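Long-range contacts in Oxidored_FMN domain-containing protein ([Pseudomonas] geniculata N1, PDB 6L6J), which acts as a 6-hydroxypseudooxynicotine amine oxidase, an oxidoreductase that carries FMN and a [4Fe-4S] cluster and also binds ADP: residues V221-A226 against D254-N259; G101-H106 against Y168-H173; A248-P253 against K286-K291. All coordinates share one frame; numbering follows the deposited sequence.

Contact 1 (V221-A226 against D254-N259). With FMN (flavin mononucleotide), chain B.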
loop_
_atom_site.group_PDB
_atom_site.type_symbol
_atom_site.label_atom_id
_atom_site.label_comp_id
_atom_site.label_asym_id
_atom_site.label_seq_id
_atom_site.Cartn_x
_atom_site.Cartn_y
_atom_site.Cartn_z
ATOM N N VAL A 221 2.351 -5.656 -27.166
ATOM C CA VAL A 221 1.239 -4.722 -26.817
ATOM C C VAL A 221 0.362 -5.387 -25.761
ATOM O O VAL A 221 -0.285 -6.397 -26.094
ATOM C CB VAL A 221 0.420 -4.372 -28.057
ATOM C CG1 VAL A 221 -0.635 -3.337 -27.733
ATOM C CG2 VAL A 221 1.342 -3.924 -29.179
ATOM N N ALA A 222 0.398 -4.880 -24.526
ATOM C CA ALA A 222 -0.355 -5.444 -23.381
ATOM C C ALA A 222 -1.706 -4.731 -23.241
ATOM O O ALA A 222 -1.812 -3.571 -23.599
ATOM C CB ALA A 222 0.469 -5.333 -22.122
ATOM N N VAL A 223 -2.725 -5.413 -22.744
ATOM C CA VAL A 223 -3.964 -4.733 -22.272
ATOM C C VAL A 223 -4.049 -4.966 -20.772
ATOM O O VAL A 223 -4.064 -6.152 -20.363
ATOM C CB VAL A 223 -5.233 -5.223 -22.993
ATOM C CG1 VAL A 223 -6.447 -4.406 -22.590
ATOM C CG2 VAL A 223 -5.064 -5.161 -24.500
ATOM N N ARG A 224 -4.081 -3.889 -19.985
ATOM C CA ARG A 224 -4.550 -3.994 -18.587
ATOM C C ARG A 224 -6.068 -3.814 -18.641
ATOM O O ARG A 224 -6.523 -2.824 -19.256
ATOM C CB ARG A 224 -3.829 -3.006 -17.676
ATOM C CG ARG A 224 -4.189 -3.202 -16.213
ATOM C CD ARG A 224 -3.324 -4.153 -15.412
ATOM N NE ARG A 224 -2.885 -3.506 -14.187
ATOM C CZ ARG A 224 -2.657 -4.092 -13.023
ATOM N NH1 ARG A 224 -2.830 -5.387 -12.857
ATOM N NH2 ARG A 224 -2.276 -3.355 -11.997
ATOM N N PHE A 225 -6.826 -4.781 -18.119
ATOM C CA PHE A 225 -8.310 -4.760 -18.214
ATOM C C PHE A 225 -8.922 -5.200 -16.884
ATOM O O PHE A 225 -8.597 -6.294 -16.402
ATOM C CB PHE A 225 -8.802 -5.590 -19.404
ATOM C CG PHE A 225 -10.303 -5.650 -19.539
ATOM C CD1 PHE A 225 -11.042 -4.488 -19.701
ATOM C CD2 PHE A 225 -10.979 -6.858 -19.514
ATOM C CE1 PHE A 225 -12.424 -4.525 -19.804
ATOM C CE2 PHE A 225 -12.361 -6.894 -19.628
ATOM C CZ PHE A 225 -13.083 -5.725 -19.763
ATOM N N ALA A 226 -9.742 -4.312 -16.314
ATOM C CA ALA A 226 -10.695 -4.609 -15.227
ATOM C C ALA A 226 -11.834 -5.461 -15.804
ATOM O O ALA A 226 -12.606 -4.935 -16.660
ATOM C CB ALA A 226 -11.198 -3.327 -14.607
ATOM N N ASP A 254 -0.786 -9.229 -27.171
ATOM C CA ASP A 254 0.325 -10.178 -26.911
ATOM C C ASP A 254 0.250 -10.616 -25.444
ATOM O O ASP A 254 0.810 -11.676 -25.106
ATOM C CB ASP A 254 1.663 -9.519 -27.261
ATOM C CG ASP A 254 1.762 -9.074 -28.715
ATOM O OD1 ASP A 254 1.574 -9.938 -29.589
ATOM O OD2 ASP A 254 2.018 -7.880 -28.970
ATOM N N LEU A 255 -0.398 -9.815 -24.597
ATOM C CA LEU A 255 -0.531 -10.066 -23.137
ATOM C C LEU A 255 -1.866 -9.491 -22.665
ATOM O O LEU A 255 -2.182 -8.335 -23.047
ATOM C CB LEU A 255 0.648 -9.402 -22.412
ATOM C CG LEU A 255 0.672 -9.449 -20.874
ATOM C CD1 LEU A 255 1.193 -10.776 -20.350
ATOM C CD2 LEU A 255 1.561 -8.343 -20.318
ATOM N N TRP A 256 -2.619 -10.277 -21.896
ATOM C CA TRP A 256 -3.761 -9.814 -21.069
ATOM C C TRP A 256 -3.269 -9.597 -19.638
ATOM O O TRP A 256 -2.882 -10.599 -18.995
ATOM C CB TRP A 256 -4.905 -10.820 -21.115
ATOM C CG TRP A 256 -5.651 -10.794 -22.407
ATOM C CD1 TRP A 256 -5.476 -11.613 -23.482
ATOM C CD2 TRP A 256 -6.709 -9.887 -22.759
ATOM N NE1 TRP A 256 -6.352 -11.275 -24.476
ATOM C CE2 TRP A 256 -7.112 -10.216 -24.068
ATOM C CE3 TRP A 256 -7.364 -8.847 -22.091
ATOM C CZ2 TRP A 256 -8.125 -9.531 -24.727
ATOM C CZ3 TRP A 256 -8.374 -8.174 -22.746
ATOM C CH2 TRP A 256 -8.749 -8.515 -24.046
ATOM N N ASP A 257 -3.286 -8.350 -19.160
ATOM C CA ASP A 257 -3.066 -8.004 -17.725
ATOM C C ASP A 257 -4.431 -7.745 -17.065
ATOM O O ASP A 257 -5.067 -6.712 -17.418
ATOM C CB ASP A 257 -2.114 -6.810 -17.568
ATOM C CG ASP A 257 -1.716 -6.560 -16.122
ATOM O OD1 ASP A 257 -2.446 -7.022 -15.206
ATOM O OD2 ASP A 257 -0.674 -5.931 -15.917
ATOM N N VAL A 258 -4.888 -8.636 -16.167
ATOM C CA VAL A 258 -6.322 -8.654 -15.733
ATOM C C VAL A 258 -6.443 -8.584 -14.204
ATOM O O VAL A 258 -5.747 -9.340 -13.473
ATOM C CB VAL A 258 -7.132 -9.830 -16.326
ATOM C CG1 VAL A 258 -7.339 -9.669 -17.828
ATOM C CG2 VAL A 258 -6.542 -11.191 -15.981
ATOM N N ASN A 259 -7.363 -7.720 -13.765
ATOM C CA ASN A 259 -7.628 -7.405 -12.338
ATOM C C ASN A 259 -9.096 -6.975 -12.178
ATOM O O ASN A 259 -9.856 -7.078 -13.162
ATOM C CB ASN A 259 -6.616 -6.369 -11.835
ATOM C CG ASN A 259 -6.820 -4.990 -12.430
ATOM O OD1 ASN A 259 -7.665 -4.801 -13.314
ATOM N ND2 ASN A 259 -6.035 -4.026 -11.962
HETATM N N1 FMN B . -2.393 -0.079 -10.995
HETATM C C2 FMN B . -2.368 0.581 -12.197
HETATM O O2 FMN B . -2.915 0.034 -13.160
HETATM N N3 FMN B . -1.764 1.756 -12.413
HETATM C C4 FMN B . -1.121 2.391 -11.419
HETATM O O4 FMN B . -0.570 3.473 -11.617
HETATM C C4A FMN B . -1.115 1.771 -10.065
HETATM N N5 FMN B . -0.491 2.362 -9.018
HETATM C C5A FMN B . -0.448 1.720 -7.828
HETATM C C6 FMN B . 0.256 2.286 -6.768
HETATM C C7 FMN B . 0.311 1.614 -5.564
HETATM C C7M FMN B . 1.009 2.261 -4.430
HETATM C C8 FMN B . -0.329 0.304 -5.397
HETATM C C8M FMN B . -0.313 -0.425 -4.086
HETATM C C9 FMN B . -1.023 -0.270 -6.429
HETATM C C9A FMN B . -1.105 0.375 -7.655
HETATM N N10 FMN B . -1.771 -0.217 -8.738
HETATM C C10 FMN B . -1.783 0.460 -9.933
HETATM C "C1'" FMN B . -2.444 -1.552 -8.642
HETATM C "C2'" FMN B . -1.430 -2.673 -8.777
HETATM O "O2'" FMN B . -0.938 -2.626 -10.104
HETATM C "C3'" FMN B . -2.021 -4.028 -8.528
HETATM O "O3'" FMN B . -2.987 -4.302 -9.544
HETATM C "C4'" FMN B . -2.673 -4.188 -7.155
HETATM O "O4'" FMN B . -1.834 -3.600 -6.133
HETATM C "C5'" FMN B . -2.971 -5.649 -6.852
HETATM O "O5'" FMN B . -1.744 -6.358 -6.833
HETATM P P FMN B . -0.961 -6.612 -5.438
HETATM O O1P FMN B . -1.878 -7.474 -4.600
HETATM O O2P FMN B . 0.289 -7.293 -5.899
HETATM O O3P FMN B . -0.724 -5.232 -4.854
#
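Arg224 carries this pair of parallel strands to the flavin mononucleotide. Its NH2 donates to O3' of the FMN ribityl chain at 2.7 Å and, weakly, to the flavin N1 at 3.4 Å, so that one nitrogen spans chain and ring system. A guanidinium here would be expected to favour negative charge near N1 of a reduced flavin. CG leaves anti to the backbone N (chi1 -174°), and bends at chi2 and chi3 swing the group round. Behind it, NH1 makes a salt bridge to Asp257 OD1 at 2.9 Å; the two planes stand 51° apart and the oxygen is met from above the carboxylate plane, so the grip is single-point. Asn259 ND2 lies over the centre of one guanidinium face, 3.5 Å above the plane.

A second shell fixes these groups. Asp257 OD2 is hydrogen-bonded to Tyr168 OH, and Asn259 ND2 weakly to Asp266. A parallel ladder sets the register: Val223 N donates to Leu255 O at 3.0 Å, Asp257 N to Val223 O, Phe225 N to Asp257 O and Asn259 N to Phe225 O. Arg224 and Asp257 thus stand level on one face. At the start of the ladder Asp254 uses the anti lone pair of OD2 to accept from Val221 N at 2.9 Å, while its own N donates to Val221 O.

On the opposite face Phe225 CB meets the edge of the Trp256 ring at CZ3, 4.2 Å away. Helix 197-215 packs against Val221 and Val223, and strands 166-171 and 293-296 flank the pair in the eight-stranded TIM barrel.

Contact 2 (G101-H106 against Y168-H173). With FMN (flavin mononucleotide), chain B.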
loop_
_atom_site.group_PDB
_atom_site.type_symbol
_atom_site.label_atom_id
_atom_site.label_comp_id
_atom_site.label_asym_id
_atom_site.label_seq_id
_atom_site.Cartn_x
_atom_site.Cartn_y
_atom_site.Cartn_z
ATOM N N GLY A 101 8.275 -2.339 -19.292
ATOM C CA GLY A 101 6.913 -2.068 -19.769
ATOM C C GLY A 101 6.494 -0.692 -19.314
ATOM O O GLY A 101 7.169 -0.139 -18.417
ATOM N N VAL A 102 5.452 -0.134 -19.917
ATOM C CA VAL A 102 4.963 1.219 -19.549
ATOM C C VAL A 102 3.441 1.228 -19.703
ATOM O O VAL A 102 2.944 0.820 -20.780
ATOM C CB VAL A 102 5.642 2.313 -20.385
ATOM C CG1 VAL A 102 5.407 2.134 -21.877
ATOM C CG2 VAL A 102 5.213 3.700 -19.948
ATOM N N GLU A 103 2.736 1.672 -18.663
ATOM C CA GLU A 103 1.266 1.743 -18.700
ATOM C C GLU A 103 0.858 3.084 -19.320
ATOM O O GLU A 103 0.490 3.990 -18.585
ATOM C CB GLU A 103 0.715 1.500 -17.301
ATOM C CG GLU A 103 -0.739 1.074 -17.296
ATOM C CD GLU A 103 -1.358 1.063 -15.914
ATOM O OE1 GLU A 103 -2.053 0.086 -15.626
ATOM O OE2 GLU A 103 -1.147 2.049 -15.133
ATOM N N LEU A 104 0.958 3.206 -20.639
ATOM C CA LEU A 104 0.390 4.352 -21.391
ATOM C C LEU A 104 -1.083 4.475 -21.015
ATOM O O LEU A 104 -1.805 3.481 -21.148
ATOM C CB LEU A 104 0.577 4.120 -22.890
ATOM C CG LEU A 104 2.017 4.274 -23.387
ATOM C CD1 LEU A 104 2.059 4.237 -24.912
ATOM C CD2 LEU A 104 2.655 5.562 -22.863
ATOM N N ALA A 105 -1.475 5.657 -20.535
ATOM C CA ALA A 105 -2.759 5.898 -19.834
ATOM C C ALA A 105 -3.390 7.205 -20.305
ATOM O O ALA A 105 -2.662 8.189 -20.453
ATOM C CB ALA A 105 -2.507 5.941 -18.346
ATOM N N HIS A 106 -4.708 7.211 -20.493
ATOM C CA HIS A 106 -5.516 8.454 -20.606
ATOM C C HIS A 106 -6.673 8.352 -19.614
ATOM O O HIS A 106 -7.462 7.394 -19.748
ATOM C CB HIS A 106 -5.992 8.741 -22.041
ATOM C CG HIS A 106 -6.509 10.133 -22.174
ATOM N ND1 HIS A 106 -7.642 10.564 -21.495
ATOM C CD2 HIS A 106 -6.027 11.210 -22.830
ATOM C CE1 HIS A 106 -7.855 11.836 -21.758
ATOM N NE2 HIS A 106 -6.863 12.265 -22.558
ATOM N N TYR A 168 1.489 -0.627 -23.084
ATOM C CA TYR A 168 0.129 -0.992 -22.578
ATOM C C TYR A 168 -0.967 -0.195 -23.306
ATOM O O TYR A 168 -0.703 0.918 -23.860
ATOM C CB TYR A 168 -0.016 -0.802 -21.063
ATOM C CG TYR A 168 0.360 -1.998 -20.219
ATOM C CD1 TYR A 168 1.678 -2.282 -19.896
ATOM C CD2 TYR A 168 -0.613 -2.813 -19.678
ATOM C CE1 TYR A 168 2.021 -3.351 -19.078
ATOM C CE2 TYR A 168 -0.288 -3.875 -18.854
ATOM C CZ TYR A 168 1.033 -4.161 -18.558
ATOM O OH TYR A 168 1.336 -5.245 -17.773
ATOM N N VAL A 169 -2.166 -0.779 -23.327
ATOM C CA VAL A 169 -3.453 -0.082 -23.601
ATOM C C VAL A 169 -4.272 -0.209 -22.314
ATOM O O VAL A 169 -4.538 -1.345 -21.894
ATOM C CB VAL A 169 -4.173 -0.671 -24.828
ATOM C CG1 VAL A 169 -5.674 -0.485 -24.773
ATOM C CG2 VAL A 169 -3.626 -0.089 -26.121
ATOM N N TYR A 170 -4.579 0.903 -21.650
ATOM C CA TYR A 170 -5.032 0.876 -20.237
ATOM C C TYR A 170 -6.539 1.076 -20.185
ATOM O O TYR A 170 -7.036 2.151 -20.600
ATOM C CB TYR A 170 -4.329 1.953 -19.426
ATOM C CG TYR A 170 -4.712 1.999 -17.976
ATOM C CD1 TYR A 170 -4.528 0.899 -17.163
ATOM C CD2 TYR A 170 -5.208 3.152 -17.398
ATOM C CE1 TYR A 170 -4.845 0.933 -15.813
ATOM C CE2 TYR A 170 -5.516 3.203 -16.049
ATOM C CZ TYR A 170 -5.338 2.092 -15.256
ATOM O OH TYR A 170 -5.645 2.113 -13.935
ATOM N N CYS A 171 -7.237 0.071 -19.674
ATOM C CA CYS A 171 -8.709 0.084 -19.512
ATOM C C CYS A 171 -9.084 -0.602 -18.200
ATOM O O CYS A 171 -9.597 -1.713 -18.255
ATOM C CB CYS A 171 -9.373 -0.588 -20.700
ATOM S SG CYS A 171 -11.171 -0.512 -20.614
ATOM N N ALA A 172 -8.845 0.067 -17.070
ATOM C CA ALA A 172 -8.953 -0.508 -15.710
ATOM C C ALA A 172 -9.125 0.591 -14.662
ATOM O O ALA A 172 -9.188 1.750 -15.055
ATOM C CB ALA A 172 -7.732 -1.359 -15.411
ATOM N N HIS A 173 -9.283 0.186 -13.391
ATOM C CA HIS A 173 -9.347 1.019 -12.153
ATOM C C HIS A 173 -10.437 2.115 -12.185
ATOM O O HIS A 173 -10.444 2.941 -11.237
ATOM C CB HIS A 173 -7.964 1.635 -11.908
ATOM C CG HIS A 173 -6.966 0.603 -11.524
ATOM N ND1 HIS A 173 -6.003 0.161 -12.393
ATOM C CD2 HIS A 173 -6.815 -0.095 -10.372
ATOM C CE1 HIS A 173 -5.284 -0.767 -11.785
ATOM N NE2 HIS A 173 -5.763 -0.945 -10.542
HETATM N N1 FMN B . -2.393 -0.079 -10.995
HETATM C C2 FMN B . -2.368 0.581 -12.197
HETATM O O2 FMN B . -2.915 0.034 -13.160
HETATM N N3 FMN B . -1.764 1.756 -12.413
HETATM C C4 FMN B . -1.121 2.391 -11.419
HETATM O O4 FMN B . -0.570 3.473 -11.617
HETATM C C4A FMN B . -1.115 1.771 -10.065
HETATM N N5 FMN B . -0.491 2.362 -9.018
HETATM C C5A FMN B . -0.448 1.720 -7.828
HETATM C C6 FMN B . 0.256 2.286 -6.768
HETATM C C7 FMN B . 0.311 1.614 -5.564
HETATM C C7M FMN B . 1.009 2.261 -4.430
HETATM C C8 FMN B . -0.329 0.304 -5.397
HETATM C C8M FMN B . -0.313 -0.425 -4.086
HETATM C C9 FMN B . -1.023 -0.270 -6.429
HETATM C C9A FMN B . -1.105 0.375 -7.655
HETATM N N10 FMN B . -1.771 -0.217 -8.738
HETATM C C10 FMN B . -1.783 0.460 -9.933
HETATM C "C1'" FMN B . -2.444 -1.552 -8.642
HETATM C "C2'" FMN B . -1.430 -2.673 -8.777
HETATM O "O2'" FMN B . -0.938 -2.626 -10.104
HETATM C "C3'" FMN B . -2.021 -4.028 -8.528
HETATM O "O3'" FMN B . -2.987 -4.302 -9.544
HETATM C "C4'" FMN B . -2.673 -4.188 -7.155
HETATM O "O4'" FMN B . -1.834 -3.600 -6.133
HETATM C "C5'" FMN B . -2.971 -5.649 -6.852
HETATM O "O5'" FMN B . -1.744 -6.358 -6.833
HETATM P P FMN B . -0.961 -6.612 -5.438
HETATM O O1P FMN B . -1.878 -7.474 -4.600
HETATM O O2P FMN B . 0.289 -7.293 -5.899
HETATM O O3P FMN B . -0.724 -5.232 -4.854
HETATM O O HOH W 1 -6.447 4.511 -21.130
#
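Glu103 and Tyr170 form the dense part of this contact, where two strands reach the pyrimidine edge of FMN. Extended from a CG anti to the backbone N, the Glu103 side chain sends OE2 to accept from the flavin N3 at 2.8 Å, with an N-H...O angle of 145°; OE1 lies 2.6 Å from the flavin O2. The same carboxylate leans over Tyr170, its OE2 3.9 Å above one ring face and offset toward the rim, the two planes being 46° apart. Ala172 N lies over the opposite face. The Tyr170 hydroxyl is hydrogen-bonded to His173 ND1 at 2.5 Å, with the histidine nitrogen in the plane of the phenol; His173 NE2 in turn pairs with Asp266, which also binds FMN. The Tyr170-His173-Asp266 chain of hydrogen bonds thus fixes the rotation of the phenol and imidazole beside the flavin O2.

These are the third and fourth strands of a TIM barrel, whose C-terminal strand ends hold the cofactor, as in the NADH:flavin oxidoreductase family. The axes of the two short strand segments lie at 47°, and Glu103 sits at the centre of an inverse gamma turn. Just before it, Tyr168 N donates to Val102 O at 3.1 Å, nearly along the C=O axis, and Tyr168 CB packs on Glu103 CA.

Past the turn the pairing loosens. Leu104 O and Tyr170 N both bond to Tyr152 OH, which takes the place of a direct rung between the strands. Ala105 CB merely touches Tyr170 CD2 at 4.0 Å. Farther along, a water spans the separated backbones: it accepts from His106 N at 3.3 Å and donates to Tyr170 O at 2.5 Å.

Contact 3 (A248-P253 against K286-K291)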
loop_
_atom_site.group_PDB
_atom_site.type_symbol
_atom_site.label_atom_id
_atom_site.label_comp_id
_atom_site.label_asym_id
_atom_site.label_seq_id
_atom_site.Cartn_x
_atom_site.Cartn_y
_atom_site.Cartn_z
ATOM N N ALA A 248 -14.270 -10.776 -27.585
ATOM C CA ALA A 248 -14.175 -9.904 -28.783
ATOM C C ALA A 248 -12.717 -9.652 -29.205
ATOM O O ALA A 248 -12.466 -9.525 -30.415
ATOM C CB ALA A 248 -14.887 -8.602 -28.513
ATOM N N LEU A 249 -11.785 -9.562 -28.257
ATOM C CA LEU A 249 -10.375 -9.159 -28.532
ATOM C C LEU A 249 -9.378 -10.245 -28.093
ATOM O O LEU A 249 -8.185 -9.920 -27.980
ATOM C CB LEU A 249 -10.098 -7.853 -27.776
ATOM C CG LEU A 249 -11.081 -6.719 -28.027
ATOM C CD1 LEU A 249 -10.853 -5.604 -27.027
ATOM C CD2 LEU A 249 -10.953 -6.197 -29.454
ATOM N N ALA A 250 -9.835 -11.486 -27.918
ATOM C CA ALA A 250 -9.155 -12.578 -27.169
ATOM C C ALA A 250 -7.687 -12.781 -27.583
ATOM O O ALA A 250 -6.872 -13.006 -26.696
ATOM C CB ALA A 250 -9.943 -13.854 -27.339
ATOM N N ASP A 251 -7.369 -12.773 -28.882
ATOM C CA ASP A 251 -6.003 -13.070 -29.399
ATOM C C ASP A 251 -5.472 -11.858 -30.187
ATOM O O ASP A 251 -4.516 -12.026 -30.977
ATOM C CB ASP A 251 -5.990 -14.388 -30.190
ATOM C CG ASP A 251 -6.075 -15.657 -29.337
ATOM O OD1 ASP A 251 -5.875 -15.590 -28.114
ATOM O OD2 ASP A 251 -6.341 -16.713 -29.904
ATOM N N VAL A 252 -6.018 -10.663 -29.930
ATOM C CA VAL A 252 -5.511 -9.379 -30.496
ATOM C C VAL A 252 -4.233 -8.965 -29.770
ATOM O O VAL A 252 -3.217 -8.742 -30.417
ATOM C CB VAL A 252 -6.575 -8.271 -30.465
ATOM C CG1 VAL A 252 -6.049 -6.956 -31.036
ATOM C CG2 VAL A 252 -7.829 -8.711 -31.200
ATOM N N PRO A 253 -4.213 -8.821 -28.428
ATOM C CA PRO A 253 -2.988 -8.406 -27.739
ATOM C C PRO A 253 -2.014 -9.573 -27.527
ATOM O O PRO A 253 -2.389 -10.735 -27.687
ATOM C CB PRO A 253 -3.499 -7.888 -26.382
ATOM C CG PRO A 253 -4.735 -8.732 -26.120
ATOM C CD PRO A 253 -5.326 -9.045 -27.490
ATOM N N LYS A 286 -8.068 -17.463 -19.146
ATOM C CA LYS A 286 -7.182 -18.432 -19.865
ATOM C C LYS A 286 -7.991 -19.425 -20.717
ATOM O O LYS A 286 -7.421 -19.954 -21.665
ATOM C CB LYS A 286 -6.231 -19.163 -18.912
ATOM C CG LYS A 286 -4.879 -18.477 -18.764
ATOM C CD LYS A 286 -3.808 -19.302 -18.078
ATOM C CE LYS A 286 -3.275 -20.431 -18.929
ATOM N NZ LYS A 286 -2.783 -19.946 -20.242
ATOM N N LYS A 287 -9.274 -19.652 -20.429
ATOM C CA LYS A 287 -10.163 -20.498 -21.274
ATOM C C LYS A 287 -10.517 -19.774 -22.583
ATOM O O LYS A 287 -10.865 -20.472 -23.539
ATOM C CB LYS A 287 -11.415 -20.903 -20.490
ATOM C CG LYS A 287 -11.142 -21.699 -19.215
ATOM C CD LYS A 287 -11.551 -23.165 -19.275
ATOM C CE LYS A 287 -10.725 -24.026 -20.217
ATOM N NZ LYS A 287 -10.722 -25.444 -19.783
ATOM N N VAL A 288 -10.419 -18.442 -22.645
ATOM C CA VAL A 288 -10.899 -17.644 -23.815
ATOM C C VAL A 288 -9.743 -17.291 -24.754
ATOM O O VAL A 288 -9.961 -17.339 -25.988
ATOM C CB VAL A 288 -11.640 -16.367 -23.374
ATOM C CG1 VAL A 288 -12.048 -15.527 -24.576
ATOM C CG2 VAL A 288 -12.857 -16.692 -22.498
ATOM N N THR A 289 -8.592 -16.902 -24.195
ATOM C CA THR A 289 -7.387 -16.431 -24.939
ATOM C C THR A 289 -6.307 -17.518 -24.926
ATOM O O THR A 289 -6.121 -18.170 -23.888
ATOM C CB THR A 289 -6.808 -15.116 -24.378
ATOM O OG1 THR A 289 -5.697 -14.741 -25.201
ATOM C CG2 THR A 289 -6.339 -15.199 -22.938
ATOM N N SER A 290 -5.598 -17.668 -26.041
ATOM C CA SER A 290 -4.370 -18.501 -26.151
ATOM C C SER A 290 -3.150 -17.702 -25.645
ATOM O O SER A 290 -2.081 -18.302 -25.500
ATOM C CB SER A 290 -4.181 -19.010 -27.577
ATOM O OG SER A 290 -3.983 -17.937 -28.493
ATOM N N LYS A 291 -3.327 -16.407 -25.365
ATOM C CA LYS A 291 -2.247 -15.452 -25.019
ATOM C C LYS A 291 -1.864 -15.565 -23.546
ATOM O O LYS A 291 -2.663 -15.958 -22.702
ATOM C CB LYS A 291 -2.705 -14.024 -25.319
ATOM C CG LYS A 291 -3.112 -13.770 -26.765
ATOM C CD LYS A 291 -1.952 -13.913 -27.750
ATOM C CE LYS A 291 -2.365 -13.640 -29.177
ATOM N NZ LYS A 291 -1.193 -13.498 -30.062
#
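Two helix-to-strand connections of the TIM barrel meet here, one following helix 241-249 and the other following helix 285-288, at the end of the barrel remote from the flavin. The first makes a type I beta turn from Leu249 to Val252, the second an ST turn in which Thr289 OG1 accepts from Lys291 N at 2.9 Å. That hydroxyl, anti to its backbone N, donates its proton to Ala250 O at 2.6 Å, approaching from above the carbonyl plane. The same carbonyl also accepts from Trp256 NE1. Beside it Asp251 reaches across with the syn lone pair of OD1 to accept from Ser290 N at 2.9 Å, and Ser290 OG hovers weakly between both carboxylate oxygens. Ala250 CB rests on Val288 CG1 at 3.9 Å, while the bent Lys291 chain runs alongside the turn and brings CE to 3.2 Å from Asp251 O. Its NZ remains 5.5 Å from Asp251 OD1, so any attraction of these opposite charges is long-range. The chemistry implies a junction held by polar bonds: Thr289 OG1, donor to one loop and acceptor from its own, couples the two turns, and the carboxylate fastens the Ser290 backbone.

All three contacts belong to the same TIM-barrel domain. Contact 2 comes first along the chain and closes before contact 1 opens, whereas contacts 1 and 3 interleave. Strands 166-171 and 220-229 are neighbours in the barrel sheet, so contacts 1 and 2 abut, their centres about 9 Å apart, and both touch FMN from adjacent strands. The centre of contact 3 lies about 10 Å from that of contact 1 and about 18 Å from that of contact 2; helix 241-249 and its loop join it to contact 1, leading from strand 220-229 into strand 255-261. Cofactor binding thus occupies one end of the barrel, while contact 3 ties together, at the other end, the loops leading into strands 255-261 and 293-296.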